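Local coordinates for CG1507-PB, isoform B (Drosophila melanogaster, PDB 5FGO), which recognises nucleic acids and unwinds their double strands as the whole Pur-alpha protein, of which this chain is repeat III, at the interface of chains A and B. Coordinates in Å, arbitrary orientation; residue numbers count along the deposited sequence, not the author numbering. Chains: chain A/B, CG1507-PB, isoform B.

Contact 1: the interface of chains A and B. Residues chain A 38, 57, 60; chain B 74-75.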
# COMPACT_ATOMS: atom_id res chain seq x y z
N VAL A 38 -7.07 -5.48 14.70
CA VAL A 38 -7.36 -4.44 13.73
C VAL A 38 -6.58 -4.61 12.44
O VAL A 38 -5.44 -5.06 12.46
CB VAL A 38 -7.07 -3.06 14.34
CG1 VAL A 38 -7.22 -1.95 13.33
CG2 VAL A 38 -7.99 -2.82 15.51
N GLU A 57 -2.63 -4.76 11.72
CA GLU A 57 -2.02 -3.71 12.53
C GLU A 57 -0.57 -4.01 12.95
O GLU A 57 0.27 -3.12 12.97
CB GLU A 57 -2.90 -3.48 13.76
CG GLU A 57 -2.65 -2.23 14.55
CD GLU A 57 -3.49 -2.18 15.83
OE1 GLU A 57 -4.25 -3.15 16.06
OE2 GLU A 57 -3.43 -1.16 16.56
N TRP A 60 1.85 -2.45 10.54
CA TRP A 60 1.68 -1.11 9.98
C TRP A 60 2.99 -0.33 9.98
O TRP A 60 3.29 0.37 9.01
CB TRP A 60 0.61 -0.30 10.72
CG TRP A 60 -0.81 -0.77 10.49
CD1 TRP A 60 -1.23 -1.86 9.77
CD2 TRP A 60 -2.01 -0.10 10.94
NE1 TRP A 60 -2.61 -1.93 9.79
CE2 TRP A 60 -3.11 -0.87 10.49
CE3 TRP A 60 -2.26 1.06 11.69
CZ2 TRP A 60 -4.43 -0.51 10.78
CZ3 TRP A 60 -3.57 1.40 11.97
CH2 TRP A 60 -4.64 0.63 11.52
N MSE B 74 -1.94 4.87 16.52
CA MSE B 74 -1.93 3.52 17.09
C MSE B 74 -1.84 3.50 18.61
O MSE B 74 -1.13 4.31 19.23
CB MSE B 74 -0.76 2.72 16.53
CG MSE B 74 -0.95 2.20 15.14
SE MSE B 74 0.67 1.35 14.52
CE MSE B 74 0.17 -0.47 14.79
N LYS B 75 -2.53 2.53 19.18
CA LYS B 75 -2.60 2.32 20.62
C LYS B 75 -1.28 1.81 21.22
O LYS B 75 -1.25 0.76 21.85
CB LYS B 75 -3.73 1.33 20.91
CG LYS B 75 -4.44 0.85 19.65
CD LYS B 75 -5.48 -0.23 19.92
CE LYS B 75 -5.13 -1.53 19.19
NZ LYS B 75 -6.15 -2.61 19.34

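Contact 2: the interface of chains A and B. Residues chain A 53-56; chain B 25, 27, 44, 67.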
# COMPACT_ATOMS: atom_id res chain seq x y z
N ILE A 53 -5.82 -4.97 -0.81
CA ILE A 53 -4.89 -5.71 0.03
C ILE A 53 -5.26 -5.37 1.44
O ILE A 53 -5.82 -4.30 1.70
CB ILE A 53 -3.45 -5.32 -0.22
CG1 ILE A 53 -3.24 -3.82 0.07
CG2 ILE A 53 -3.04 -5.69 -1.63
CD1 ILE A 53 -1.80 -3.34 0.06
N THR A 54 -4.99 -6.27 2.37
CA THR A 54 -5.41 -6.06 3.74
C THR A 54 -4.22 -6.26 4.64
O THR A 54 -3.55 -7.29 4.58
CB THR A 54 -6.54 -6.99 4.16
OG1 THR A 54 -7.73 -6.65 3.44
CG2 THR A 54 -6.80 -6.87 5.64
N ILE A 55 -3.94 -5.25 5.46
CA ILE A 55 -2.76 -5.24 6.28
C ILE A 55 -3.08 -5.24 7.76
O ILE A 55 -3.71 -4.33 8.28
CB ILE A 55 -1.93 -4.04 5.94
CG1 ILE A 55 -1.64 -4.07 4.44
CG2 ILE A 55 -0.66 -4.06 6.71
CD1 ILE A 55 -1.22 -2.76 3.89
N PRO A 56 -2.66 -6.30 8.45
CA PRO A 56 -2.93 -6.32 9.88
C PRO A 56 -2.08 -5.27 10.63
O PRO A 56 -0.97 -4.92 10.20
CB PRO A 56 -2.60 -7.76 10.28
CG PRO A 56 -1.73 -8.25 9.25
CD PRO A 56 -2.05 -7.55 7.98
N LYS B 25 0.84 -14.69 5.26
CA LYS B 25 0.92 -14.09 3.92
C LYS B 25 2.19 -13.30 3.69
O LYS B 25 2.85 -12.88 4.62
CB LYS B 25 -0.30 -13.23 3.61
CG LYS B 25 -0.74 -12.24 4.65
CD LYS B 25 -2.03 -11.58 4.14
CE LYS B 25 -2.70 -10.75 5.18
NZ LYS B 25 -4.10 -10.54 4.82
N PHE B 27 3.95 -9.95 1.51
CA PHE B 27 3.80 -8.74 0.71
C PHE B 27 5.03 -8.42 -0.15
O PHE B 27 6.17 -8.48 0.31
CB PHE B 27 3.48 -7.57 1.61
CG PHE B 27 2.06 -7.54 2.12
CD1 PHE B 27 1.04 -6.99 1.34
CD2 PHE B 27 1.72 -8.03 3.36
CE1 PHE B 27 -0.25 -6.92 1.79
CE2 PHE B 27 0.40 -7.97 3.82
CZ PHE B 27 -0.57 -7.41 3.04
N GLU B 44 -0.24 -8.90 -2.55
CA GLU B 44 -0.53 -9.74 -1.41
C GLU B 44 -0.59 -11.15 -1.99
O GLU B 44 -1.38 -11.46 -2.89
CB GLU B 44 -1.85 -9.35 -0.76
CG GLU B 44 -2.14 -10.01 0.57
CD GLU B 44 -3.49 -9.61 1.13
OE1 GLU B 44 -4.11 -8.66 0.64
OE2 GLU B 44 -3.94 -10.23 2.11
N PHE B 67 -0.35 6.98 5.81
CA PHE B 67 0.23 5.98 6.68
C PHE B 67 0.79 6.48 8.00
O PHE B 67 0.57 5.83 9.03
CB PHE B 67 1.28 5.18 5.93
CG PHE B 67 0.77 3.85 5.57
CD1 PHE B 67 -0.09 3.70 4.49
CD2 PHE B 67 1.03 2.76 6.39
CE1 PHE B 67 -0.61 2.46 4.17
CE2 PHE B 67 0.52 1.52 6.09
CZ PHE B 67 -0.30 1.37 4.98

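Contact 3: the interface of chains A and B. Residues chain A 40, 42, 55, 60, 63; chain B 29, 42, 63, 67.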
# COMPACT_ATOMS: atom_id res chain seq x y z
N MSE A 40 -6.09 -2.86 8.17
CA MSE A 40 -6.31 -1.75 7.25
C MSE A 40 -6.42 -2.33 5.84
O MSE A 40 -5.54 -3.04 5.41
CB MSE A 40 -5.17 -0.72 7.33
CG MSE A 40 -5.39 0.59 6.58
SE MSE A 40 -3.75 1.42 5.82
CE MSE A 40 -3.08 -0.22 5.11
N ILE A 42 -6.71 -1.61 1.83
CA ILE A 42 -6.54 -0.62 0.79
C ILE A 42 -7.07 -1.14 -0.54
O ILE A 42 -6.48 -2.02 -1.14
CB ILE A 42 -5.05 -0.23 0.59
CG1 ILE A 42 -4.41 0.19 1.90
CG2 ILE A 42 -4.89 0.90 -0.40
CD1 ILE A 42 -2.91 0.55 1.73
N ILE A 55 -3.94 -5.25 5.46
CA ILE A 55 -2.76 -5.24 6.28
C ILE A 55 -3.08 -5.24 7.76
O ILE A 55 -3.71 -4.33 8.28
CB ILE A 55 -1.93 -4.04 5.94
CG1 ILE A 55 -1.64 -4.07 4.44
CG2 ILE A 55 -0.66 -4.06 6.71
CD1 ILE A 55 -1.22 -2.76 3.89
N TRP A 60 1.85 -2.45 10.54
CA TRP A 60 1.68 -1.11 9.98
C TRP A 60 2.99 -0.33 9.98
O TRP A 60 3.29 0.37 9.01
CB TRP A 60 0.61 -0.30 10.72
CG TRP A 60 -0.81 -0.77 10.49
CD1 TRP A 60 -1.23 -1.86 9.77
CD2 TRP A 60 -2.01 -0.10 10.94
NE1 TRP A 60 -2.61 -1.93 9.79
CE2 TRP A 60 -3.11 -0.87 10.49
CE3 TRP A 60 -2.26 1.06 11.69
CZ2 TRP A 60 -4.43 -0.51 10.78
CZ3 TRP A 60 -3.57 1.40 11.97
CH2 TRP A 60 -4.64 0.63 11.52
N PHE A 63 5.41 -1.77 7.32
CA PHE A 63 4.80 -1.39 6.03
C PHE A 63 5.01 0.11 5.72
O PHE A 63 5.31 0.51 4.58
CB PHE A 63 3.32 -1.76 6.00
CG PHE A 63 2.68 -1.65 4.63
CD1 PHE A 63 2.19 -0.44 4.16
CD2 PHE A 63 2.55 -2.77 3.81
CE1 PHE A 63 1.60 -0.35 2.90
CE2 PHE A 63 1.96 -2.67 2.55
CZ PHE A 63 1.48 -1.46 2.10
N PHE B 29 6.83 -5.59 -2.94
CA PHE B 29 6.87 -4.23 -3.47
C PHE B 29 7.79 -4.19 -4.66
O PHE B 29 8.97 -4.50 -4.53
CB PHE B 29 7.38 -3.26 -2.42
CG PHE B 29 6.64 -3.31 -1.10
CD1 PHE B 29 6.79 -4.41 -0.24
CD2 PHE B 29 5.86 -2.24 -0.68
CE1 PHE B 29 6.14 -4.46 0.96
CE2 PHE B 29 5.22 -2.26 0.53
CZ PHE B 29 5.34 -3.37 1.36
N ILE B 42 1.98 -3.22 -5.05
CA ILE B 42 2.08 -3.91 -3.78
C ILE B 42 1.24 -5.19 -3.88
O ILE B 42 0.03 -5.15 -4.02
CB ILE B 42 1.61 -3.04 -2.62
CG1 ILE B 42 2.25 -1.66 -2.73
CG2 ILE B 42 1.92 -3.70 -1.28
CD1 ILE B 42 1.83 -0.72 -1.64
N PHE B 63 0.11 9.02 -0.08
CA PHE B 63 0.05 7.71 0.53
C PHE B 63 0.83 7.59 1.84
O PHE B 63 0.32 7.14 2.87
CB PHE B 63 0.60 6.71 -0.46
CG PHE B 63 -0.33 5.63 -0.80
CD1 PHE B 63 -1.26 5.80 -1.81
CD2 PHE B 63 -0.27 4.42 -0.14
CE1 PHE B 63 -2.13 4.78 -2.15
CE2 PHE B 63 -1.13 3.39 -0.48
CZ PHE B 63 -2.06 3.58 -1.48
N PHE B 67 -0.35 6.98 5.81
CA PHE B 67 0.23 5.98 6.68
C PHE B 67 0.79 6.48 8.00
O PHE B 67 0.57 5.83 9.03
CB PHE B 67 1.28 5.18 5.93
CG PHE B 67 0.77 3.85 5.57
CD1 PHE B 67 -0.09 3.70 4.49
CD2 PHE B 67 1.03 2.76 6.39
CE1 PHE B 67 -0.61 2.46 4.17
CE2 PHE B 67 0.52 1.52 6.09
CZ PHE B 67 -0.30 1.37 4.98

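Contact 4: the interface of chains A and B. Residues chain A 20-22, 29; chain B 59, 62-63, 66.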
# COMPACT_ATOMS: atom_id res chain seq x y z
N MSE A 20 -8.77 8.66 -1.73
CA MSE A 20 -7.90 9.51 -2.55
C MSE A 20 -8.08 9.22 -4.02
O MSE A 20 -8.27 8.08 -4.41
CB MSE A 20 -6.44 9.30 -2.16
CG MSE A 20 -5.42 10.05 -2.99
SE MSE A 20 -3.66 9.42 -2.44
CE MSE A 20 -3.47 7.90 -3.60
N LYS A 21 -8.02 10.27 -4.84
CA LYS A 21 -8.30 10.13 -6.27
C LYS A 21 -7.08 10.46 -7.11
O LYS A 21 -6.38 11.43 -6.80
CB LYS A 21 -9.44 11.02 -6.68
CG LYS A 21 -10.00 10.75 -8.06
CD LYS A 21 -11.16 11.71 -8.28
CE LYS A 21 -12.39 11.23 -7.50
NZ LYS A 21 -13.60 12.06 -7.73
N VAL A 22 -6.81 9.66 -8.14
CA VAL A 22 -5.71 9.94 -9.05
C VAL A 22 -6.07 9.45 -10.43
O VAL A 22 -6.27 8.25 -10.60
CB VAL A 22 -4.42 9.22 -8.66
CG1 VAL A 22 -3.34 9.60 -9.65
CG2 VAL A 22 -3.99 9.55 -7.26
N PHE A 29 -9.24 3.75 2.08
CA PHE A 29 -8.54 3.21 3.21
C PHE A 29 -9.56 2.92 4.28
O PHE A 29 -10.10 3.84 4.90
CB PHE A 29 -7.45 4.17 3.70
CG PHE A 29 -6.45 4.55 2.65
CD1 PHE A 29 -6.76 5.46 1.65
CD2 PHE A 29 -5.20 3.94 2.64
CE1 PHE A 29 -5.84 5.77 0.68
CE2 PHE A 29 -4.27 4.25 1.68
CZ PHE A 29 -4.58 5.16 0.69
N CYS B 59 1.57 10.13 -6.40
CA CYS B 59 0.84 10.17 -5.14
C CYS B 59 1.48 9.34 -4.03
O CYS B 59 0.86 9.09 -3.00
CB CYS B 59 -0.63 9.76 -5.38
SG CYS B 59 -0.91 8.04 -5.80
N ARG B 62 1.30 11.45 -0.78
CA ARG B 62 -0.06 11.43 -0.23
C ARG B 62 -0.32 10.13 0.52
O ARG B 62 -0.87 10.13 1.62
CB ARG B 62 -1.10 11.66 -1.35
CG ARG B 62 -1.48 13.13 -1.59
CD ARG B 62 -2.36 13.35 -2.81
NE ARG B 62 -1.58 13.27 -4.05
CZ ARG B 62 -2.09 13.29 -5.28
NH1 ARG B 62 -3.40 13.32 -5.46
NH2 ARG B 62 -1.28 13.24 -6.33
N PHE B 63 0.11 9.02 -0.08
CA PHE B 63 0.05 7.71 0.53
C PHE B 63 0.83 7.59 1.84
O PHE B 63 0.32 7.14 2.87
CB PHE B 63 0.60 6.71 -0.46
CG PHE B 63 -0.33 5.63 -0.80
CD1 PHE B 63 -1.26 5.80 -1.81
CD2 PHE B 63 -0.27 4.42 -0.14
CE1 PHE B 63 -2.13 4.78 -2.15
CE2 PHE B 63 -1.13 3.39 -0.48
CZ PHE B 63 -2.06 3.58 -1.48
N ILE B 66 -0.88 9.43 4.69
CA ILE B 66 -1.99 8.69 5.25
C ILE B 66 -1.43 7.63 6.21
O ILE B 66 -1.94 7.43 7.33
CB ILE B 66 -2.82 8.04 4.14
CG1 ILE B 66 -3.60 9.13 3.41
CG2 ILE B 66 -3.75 6.98 4.71
CD1 ILE B 66 -4.26 8.68 2.18

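Contact 1: the interface of chains A and B
A:Glu57 and B:Met74 meet from opposite directions at one rim of a dimer of PUR repeats, the building unit of the Pur-alpha family. The methyl end CE of B:Met74, a selenomethionine, lies against CG of A:Glu57 at 3.3 Å. The same CE also lies near the backbone carbonyl oxygen of A:Glu57. B:Lys75 comes in across the acid, at about a right angle to it. Its terminal amine NZ forms a long salt bridge with the carboxylate oxygen OE1 of A:Glu57, at 3.8 Å. The methylene CE of B:Lys75 passes beside the other oxygen, OE2. This lysine is poorly ordered, so its grip is probably loose. With an alanine here in place of A:Glu57, the amine of B:Lys75 would probably lose even this loose acidic mate, and the B:Met74 methyl the CG it rests on.

B:Met74 also packs on the indole of A:Trp60. Its CG comes obliquely over the rim, 3.9 Å from CE3 of A:Trp60, and SE lies close by. CA of A:Glu57 covers the same face, 3.3 Å above the ring plane. The selenomethionine chain bends at its last torsion (chi3 101°), which turns CE away from the indole end and toward the acid. A:Glu57 is extended, with CG opposite its own backbone N (chi1 -165°), and this carries the carboxylate out to the lysine. A:Val38, on strand 38-46, makes a looser approach to the B:Lys75 amine.

Contact 2: the interface of chains A and B
B:Glu44 points its carboxylate at the backbone of A:Thr54, so that a side chain of one PUR repeat caps the backbone of strand 49-56 of the other. The amide N of A:Thr54 donates to OE1 of B:Glu44 at 3.1 Å. The bond is moderately bent, 147° at the hydrogen. It meets the oxygen from above the carboxylate plane, 45° out of it. The extended chain of B:Glu44 has CG opposite the backbone N (chi1 -170°), which projects the acid from strand 37-46 toward chain A.

B:Lys25 reaches the acid from the neighbouring strand 25-34 of its own chain. Its NZ bonds OE2 of B:Glu44 at 2.7 Å, on the anti side and tilted out of the carboxylate plane. This salt bridge lies within chain B and probably limits how far the carboxylate can turn. It may also favour the charged form of the acid. The same amine makes a weak hydrogen bond to the carbonyl O of A:Thr54. Glutamate and lysine thus address the N and, more weakly, the O of one residue.

B:Phe27 presents its ring edge to this strand. The carbonyl O of A:Thr54 lies in the ring plane, next to CZ. The A:Ile55 side chain crosses the ring obliquely, with CG1 above the plane and off the rim, 3.8 Å from CZ of B:Phe27. On the other flank, CG2 of A:Ile53 rests 3.9 Å from CB of B:Glu44, the methylene at the root of the acid.

Contact 3: the interface of chains A and B
B:Phe67 and A:Phe63 bury more surface here than any other residue of the patch. Both sit on the helix 60-72 of their PUR repeat, and their side chains cross at about a right angle in the apolar core of the dimer. The modelled distance between these two rings is too short to trust, so the closeness itself is doubtful.

B:Phe67 reaches over to the sheet of chain A. The selenium SE of A:Met40 lies 3.6 Å from its far ring atom CZ. CD1 of A:Ile42 comes up at the edge of the B:Phe67 ring, in its plane, 3.9 Å from CE1. The helix of chain B therefore packs on strand 38-46 of its partner.

A:Phe63 faces the sheet of chain B in return. Its CG lies opposite the backbone N (chi1 -169°), and the side chains of A:Phe63 and B:Ile42 come from opposite directions, with CD1 of B:Ile42 3.8 Å from CZ of A:Phe63. CZ of B:Phe29 touches CE2 of A:Phe63 at 3.7 Å. One face of A:Phe63 bears CD1 of A:Ile55, from its own chain.

Behind this shell, A:Trp60 NE1 donates a hydrogen bond of 3.0 Å to O of A:Ile55. That oxygen lies in the indole plane, and the bond ties the helix start to strand 49-56.

Contact 4: the interface of chains A and B
A:Met20 meets B:Cys59 and B:Phe63 because its chain runs out straight (chi1 176°) and then bends at the last torsion (chi3 87°). Here strands 18-22 and 25-33 of one PUR repeat meet the 3-10 helix 57-59 and helix 60-72 of the other. The bend turns the methyl CE onto both residues. CE of this selenomethionine lies 3.4 Å from SG of B:Cys59 and also touches CD1 of B:Phe63.

SE of A:Met20 crosses over CB of B:Arg62 at 3.6 Å. The guanidinium of B:Arg62 turns back so that CB of B:Cys59, in its own chain, lies against one face. CG2 of A:Val22 adds a contact to SG of B:Cys59, at 3.7 Å.

A:Phe29 comes from strand 25-33 and meets the B:Phe63 ring edge to face. The planes are 67° apart and the centroids 5.2 Å. CZ of A:Phe29 stands 3.7 Å above the B:Phe63 plane, toward its rim. B:Ile66 faces A:Phe29 from the opposite direction. Its CD1 and CG2 both lie over one face of the ring, CD1 3.6 Å from CE1 of A:Phe29. Replacing A:Phe29 with alanine would probably open a gap beside B:Ile66 and take away the edge that packs on B:Phe63.

Contacts 2 and 3 lie closest, with C-alpha centres about 6 Å apart, and share A:Ile55 and B:Phe67. Contact 3 is about 12 Å from contact 1, through A:Trp60, and about 11 Å from contact 4, through B:Phe63. Contacts 1 and 4 are about 19 Å apart, contact 4 at the start of helix 60-72 of chain B and contact 1 just beyond its end. That helix runs over the sheet of chain A, and two-fold symmetry repeats every contact with the chains exchanged. Such mutual packing suggests a firm dimer, and repeat III probably joins two Pur-alpha molecules this way.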